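Local coordinates for Blr3880 protein (Bradyrhizobium japonicum, PDB 2OOD) that probably catalyses the zinc-dependent hydrolytic deamination of guanine to xanthine and ammonia, a step of purine breakdown, at residues Ser142-Ser154 with Arg188-Tyr201. Residues are numbered along the deposited sequence; the frame is centred on the assembly and turned at random.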
loop_
_atom_site.group_PDB
_atom_site.type_symbol
_atom_site.label_atom_id
_atom_site.label_comp_id
_atom_site.label_asym_id
_atom_site.label_seq_id
_atom_site.Cartn_x
_atom_site.Cartn_y
_atom_site.Cartn_z
ATOM N N SER A 142 15.134 25.273 -11.784
ATOM C CA SER A 142 14.731 26.624 -12.176
ATOM C C SER A 142 14.088 27.369 -11.012
ATOM O O SER A 142 13.182 26.855 -10.368
ATOM C CB SER A 142 13.734 26.556 -13.333
ATOM O OG SER A 142 12.975 27.754 -13.414
ATOM N N PRO A 143 14.541 28.599 -10.737
ATOM C CA PRO A 143 13.966 29.372 -9.626
ATOM C C PRO A 143 12.446 29.572 -9.717
ATOM O O PRO A 143 11.782 29.770 -8.698
ATOM C CB PRO A 143 14.737 30.694 -9.689
ATOM C CG PRO A 143 16.069 30.279 -10.227
ATOM C CD PRO A 143 15.692 29.303 -11.328
ATOM N N VAL A 144 11.906 29.512 -10.932
ATOM C CA VAL A 144 10.471 29.690 -11.165
ATOM C C VAL A 144 9.613 28.819 -10.244
ATOM O O VAL A 144 8.826 29.331 -9.442
ATOM C CB VAL A 144 10.110 29.360 -12.633
ATOM C CG1 VAL A 144 8.618 29.512 -12.861
ATOM C CG2 VAL A 144 10.878 30.267 -13.566
ATOM N N ALA A 145 9.770 27.502 -10.365
ATOM C CA ALA A 145 9.015 26.559 -9.552
ATOM C C ALA A 145 9.106 26.895 -8.064
ATOM O O ALA A 145 8.115 26.806 -7.342
ATOM C CB ALA A 145 9.515 25.150 -9.802
ATOM N N THR A 146 10.289 27.282 -7.600
ATOM C CA THR A 146 10.455 27.629 -6.192
ATOM C C THR A 146 9.695 28.901 -5.813
ATOM O O THR A 146 9.088 28.972 -4.740
ATOM C CB THR A 146 11.942 27.828 -5.826
ATOM O OG1 THR A 146 12.634 26.581 -5.956
ATOM C CG2 THR A 146 12.079 28.325 -4.389
ATOM N N GLU A 147 9.733 29.903 -6.686
ATOM C CA GLU A 147 9.044 31.161 -6.415
ATOM C C GLU A 147 7.542 30.927 -6.333
ATOM O O GLU A 147 6.894 31.359 -5.379
ATOM C CB GLU A 147 9.347 32.191 -7.504
ATOM C CG GLU A 147 10.818 32.529 -7.652
ATOM C CD GLU A 147 11.110 33.320 -8.917
ATOM O OE1 GLU A 147 10.270 33.269 -9.841
ATOM O OE2 GLU A 147 12.176 33.975 -8.997
ATOM N N GLU A 148 6.989 30.235 -7.326
ATOM C CA GLU A 148 5.558 29.961 -7.338
ATOM C C GLU A 148 5.100 29.154 -6.125
ATOM O O GLU A 148 3.979 29.334 -5.655
ATOM C CB GLU A 148 5.162 29.225 -8.620
ATOM C CG GLU A 148 5.239 30.074 -9.879
ATOM C CD GLU A 148 4.451 31.370 -9.763
ATOM O OE1 GLU A 148 3.295 31.326 -9.293
ATOM O OE2 GLU A 148 4.983 32.432 -10.150
ATOM N N LEU A 149 5.963 28.273 -5.618
ATOM C CA LEU A 149 5.619 27.449 -4.461
ATOM C C LEU A 149 5.550 28.262 -3.175
ATOM O O LEU A 149 4.602 28.144 -2.405
ATOM C CB LEU A 149 6.624 26.304 -4.282
ATOM C CG LEU A 149 6.453 25.529 -2.968
ATOM C CD1 LEU A 149 5.136 24.783 -2.969
ATOM C CD2 LEU A 149 7.601 24.568 -2.781
ATOM N N PHE A 150 6.563 29.081 -2.936
ATOM C CA PHE A 150 6.578 29.899 -1.734
ATOM C C PHE A 150 5.406 30.873 -1.704
ATOM O O PHE A 150 4.789 31.087 -0.663
ATOM C CB PHE A 150 7.881 30.691 -1.647
ATOM C CG PHE A 150 9.020 29.925 -1.043
ATOM C CD1 PHE A 150 8.904 29.374 0.231
ATOM C CD2 PHE A 150 10.227 29.793 -1.726
ATOM C CE1 PHE A 150 9.976 28.704 0.823
ATOM C CE2 PHE A 150 11.307 29.126 -1.143
ATOM C CZ PHE A 150 11.179 28.582 0.134
ATOM N N GLU A 151 5.100 31.465 -2.850
ATOM C CA GLU A 151 4.023 32.436 -2.924
ATOM C C GLU A 151 2.623 31.863 -2.735
ATOM O O GLU A 151 1.792 32.476 -2.059
ATOM C CB GLU A 151 4.146 33.228 -4.227
ATOM C CG GLU A 151 5.073 34.427 -4.065
ATOM C CD GLU A 151 5.699 34.900 -5.360
ATOM O OE1 GLU A 151 4.986 34.978 -6.385
ATOM O OE2 GLU A 151 6.912 35.213 -5.348
ATOM N N GLU A 152 2.353 30.695 -3.312
ATOM C CA GLU A 152 1.043 30.075 -3.146
ATOM C C GLU A 152 0.939 29.554 -1.715
ATOM O O GLU A 152 -0.153 29.415 -1.174
ATOM C CB GLU A 152 0.861 28.928 -4.139
ATOM C CG GLU A 152 -0.435 28.160 -3.967
ATOM C CD GLU A 152 -1.666 29.044 -4.076
ATOM O OE1 GLU A 152 -1.522 30.219 -4.464
ATOM O OE2 GLU A 152 -2.782 28.566 -3.781
ATOM N N ALA A 153 2.085 29.271 -1.106
ATOM C CA ALA A 153 2.108 28.783 0.263
ATOM C C ALA A 153 1.737 29.941 1.175
ATOM O O ALA A 153 1.114 29.752 2.218
ATOM C CB ALA A 153 3.494 28.243 0.620
ATOM N N SER A 154 2.122 31.144 0.771
ATOM C CA SER A 154 1.814 32.337 1.549
ATOM C C SER A 154 0.317 32.648 1.556
ATOM O O SER A 154 -0.247 32.966 2.603
ATOM C CB SER A 154 2.577 33.538 0.993
ATOM O OG SER A 154 3.965 33.361 1.171
ATOM N N ARG A 188 19.407 34.767 -3.865
ATOM C CA ARG A 188 18.285 35.661 -4.098
ATOM C C ARG A 188 17.036 35.134 -3.407
ATOM O O ARG A 188 16.344 35.874 -2.702
ATOM C CB ARG A 188 18.019 35.791 -5.602
ATOM C CG ARG A 188 16.795 36.623 -5.948
ATOM C CD ARG A 188 16.752 36.944 -7.430
ATOM N NE ARG A 188 16.432 35.776 -8.245
ATOM C CZ ARG A 188 15.267 35.129 -8.203
ATOM N NH1 ARG A 188 14.303 35.533 -7.377
ATOM N NH2 ARG A 188 15.057 34.082 -8.996
ATOM N N LEU A 189 16.762 33.845 -3.608
ATOM C CA LEU A 189 15.584 33.210 -3.036
ATOM C C LEU A 189 15.592 33.220 -1.515
ATOM O O LEU A 189 14.537 33.350 -0.889
ATOM C CB LEU A 189 15.456 31.782 -3.566
ATOM C CG LEU A 189 15.326 31.696 -5.089
ATOM C CD1 LEU A 189 15.334 30.246 -5.518
ATOM C CD2 LEU A 189 14.053 32.387 -5.545
ATOM N N ILE A 190 16.771 33.085 -0.917
ATOM C CA ILE A 190 16.873 33.108 0.540
ATOM C C ILE A 190 16.488 34.504 1.013
ATOM O O ILE A 190 15.850 34.674 2.054
ATOM C CB ILE A 190 18.310 32.793 1.023
ATOM C CG1 ILE A 190 18.652 31.331 0.708
ATOM C CG2 ILE A 190 18.433 33.067 2.515
ATOM C CD1 ILE A 190 20.107 30.965 0.908
ATOM N N ALA A 191 16.873 35.500 0.221
ATOM C CA ALA A 191 16.577 36.894 0.524
ATOM C C ALA A 191 15.073 37.112 0.536
ATOM O O ALA A 191 14.498 37.512 1.551
ATOM C CB ALA A 191 17.224 37.793 -0.519
ATOM N N GLN A 192 14.442 36.831 -0.599
ATOM C CA GLN A 192 13.002 37.004 -0.747
ATOM C C GLN A 192 12.083 36.147 0.110
ATOM O O GLN A 192 11.009 36.609 0.496
ATOM C CB GLN A 192 12.589 36.784 -2.200
ATOM C CG GLN A 192 12.987 37.892 -3.139
ATOM C CD GLN A 192 12.167 37.859 -4.411
ATOM O OE1 GLN A 192 10.958 37.581 -4.370
ATOM N NE2 GLN A 192 12.808 38.154 -5.550
ATOM N N TYR A 193 12.486 34.919 0.423
ATOM C CA TYR A 193 11.590 34.043 1.160
ATOM C C TYR A 193 11.934 33.526 2.539
ATOM O O TYR A 193 11.048 33.426 3.390
ATOM C CB TYR A 193 11.242 32.858 0.272
ATOM C CG TYR A 193 10.728 33.279 -1.082
ATOM C CD1 TYR A 193 9.468 33.846 -1.224
ATOM C CD2 TYR A 193 11.499 33.106 -2.221
ATOM C CE1 TYR A 193 8.984 34.226 -2.471
ATOM C CE2 TYR A 193 11.026 33.483 -3.478
ATOM C CZ TYR A 193 9.767 34.040 -3.597
ATOM O OH TYR A 193 9.282 34.389 -4.845
ATOM N N HIS A 194 13.190 33.185 2.786
ATOM C CA HIS A 194 13.504 32.640 4.095
ATOM C C HIS A 194 13.006 33.447 5.302
ATOM O O HIS A 194 13.301 34.633 5.459
ATOM C CB HIS A 194 15.006 32.379 4.253
ATOM C CG HIS A 194 15.341 31.677 5.532
ATOM N ND1 HIS A 194 14.805 30.449 5.862
ATOM C CD2 HIS A 194 16.070 32.068 6.604
ATOM C CE1 HIS A 194 15.186 30.118 7.082
ATOM N NE2 HIS A 194 15.953 31.084 7.555
ATOM N N ASP A 195 12.243 32.772 6.153
ATOM C CA ASP A 195 11.707 33.350 7.374
ATOM C C ASP A 195 10.789 34.557 7.189
ATOM O O ASP A 195 10.704 35.437 8.057
ATOM C CB ASP A 195 12.846 33.699 8.335
ATOM C CG ASP A 195 12.368 33.829 9.774
ATOM O OD1 ASP A 195 11.561 32.968 10.202
ATOM O OD2 ASP A 195 12.796 34.774 10.478
ATOM N N LYS A 196 10.108 34.595 6.051
ATOM C CA LYS A 196 9.141 35.651 5.769
ATOM C C LYS A 196 7.809 34.917 5.919
ATOM O O LYS A 196 7.499 34.019 5.129
ATOM C CB LYS A 196 9.292 36.155 4.332
ATOM C CG LYS A 196 10.631 36.791 4.007
ATOM C CD LYS A 196 10.757 38.174 4.622
ATOM C CE LYS A 196 11.967 38.918 4.054
ATOM N NZ LYS A 196 11.867 39.069 2.569
ATOM N N GLY A 197 7.023 35.278 6.925
ATOM C CA GLY A 197 5.767 34.582 7.121
ATOM C C GLY A 197 6.144 33.216 7.656
ATOM O O GLY A 197 7.039 33.121 8.498
ATOM N N ARG A 198 5.494 32.158 7.175
ATOM C CA ARG A 198 5.819 30.814 7.644
ATOM C C ARG A 198 6.751 30.078 6.677
ATOM O O ARG A 198 6.960 28.877 6.821
ATOM C CB ARG A 198 4.544 29.993 7.849
ATOM C CG ARG A 198 3.551 30.611 8.817
ATOM C CD ARG A 198 2.276 29.780 8.922
ATOM N NE ARG A 198 2.420 28.637 9.821
ATOM C CZ ARG A 198 1.571 27.614 9.863
ATOM N NH1 ARG A 198 0.525 27.599 9.050
ATOM N NH2 ARG A 198 1.758 26.617 10.721
ATOM N N ASN A 199 7.306 30.787 5.696
ATOM C CA ASN A 199 8.226 30.176 4.731
ATOM C C ASN A 199 9.645 29.992 5.288
ATOM O O ASN A 199 10.203 30.910 5.886
ATOM C CB ASN A 199 8.317 31.016 3.452
ATOM C CG ASN A 199 7.041 30.976 2.627
ATOM O OD1 ASN A 199 6.449 29.917 2.431
ATOM N ND2 ASN A 199 6.623 32.133 2.126
ATOM N N LEU A 200 10.222 28.809 5.074
ATOM C CA LEU A 200 11.576 28.489 5.531
ATOM C C LEU A 200 12.365 27.967 4.336
ATOM O O LEU A 200 11.865 27.141 3.575
ATOM C CB LEU A 200 11.522 27.429 6.632
ATOM C CG LEU A 200 10.758 27.857 7.889
ATOM C CD1 LEU A 200 10.632 26.700 8.844
ATOM C CD2 LEU A 200 11.477 29.019 8.547
ATOM N N TYR A 201 13.594 28.446 4.168
ATOM C CA TYR A 201 14.415 28.036 3.030
ATOM C C TYR A 201 15.407 26.907 3.311
ATOM O O TYR A 201 16.031 26.863 4.369
ATOM C CB TYR A 201 15.196 29.231 2.490
ATOM C CG TYR A 201 15.757 28.981 1.117
ATOM C CD1 TYR A 201 14.978 29.167 -0.016
ATOM C CD2 TYR A 201 17.048 28.516 0.946
ATOM C CE1 TYR A 201 15.471 28.890 -1.290
ATOM C CE2 TYR A 201 17.551 28.234 -0.327
ATOM C CZ TYR A 201 16.754 28.421 -1.438
ATOM O OH TYR A 201 17.234 28.107 -2.696
#
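Phe150 and Tyr193 lie with their rings nearly parallel, planes 17° apart, but slid so far that each ring chiefly covers the other's CB. Tyr193 CB sits over the centre of the Phe150 ring, and Phe150 CB lies over one face of the tyrosine ring, nearer its rim. With CG beside the backbone N (chi1 -52°), Tyr193 runs across the helix of Phe150, and its OH donates to Glu151 OE2 at 2.6 Å, meeting the carboxylate on its anti side. A leucine here would probably leave the Glu151 carboxylate without its hydroxyl partner and Phe150 CB without the aromatic face it packs on. In-plane at the phenylalanine edge are Asn199 OD1, 3.3 Å from Phe150 CD1, and Leu200 O; the Asn199 amide stands steeply to the ring, its ND2 giving a weak bond to Phe150 O. Toward the helix N-terminus, Arg188 bends at chi3 to bring NH2 within 2.9 Å of Glu147 OE2, a salt bridge, while Arg113 holds the other carboxylate oxygen. Helical segments 143-154 and 188-193, nearly parallel at 10°, thus pack side by side outside strands 160-166 and 199-205, as neighbouring helices do in the amidohydrolase TIM barrel.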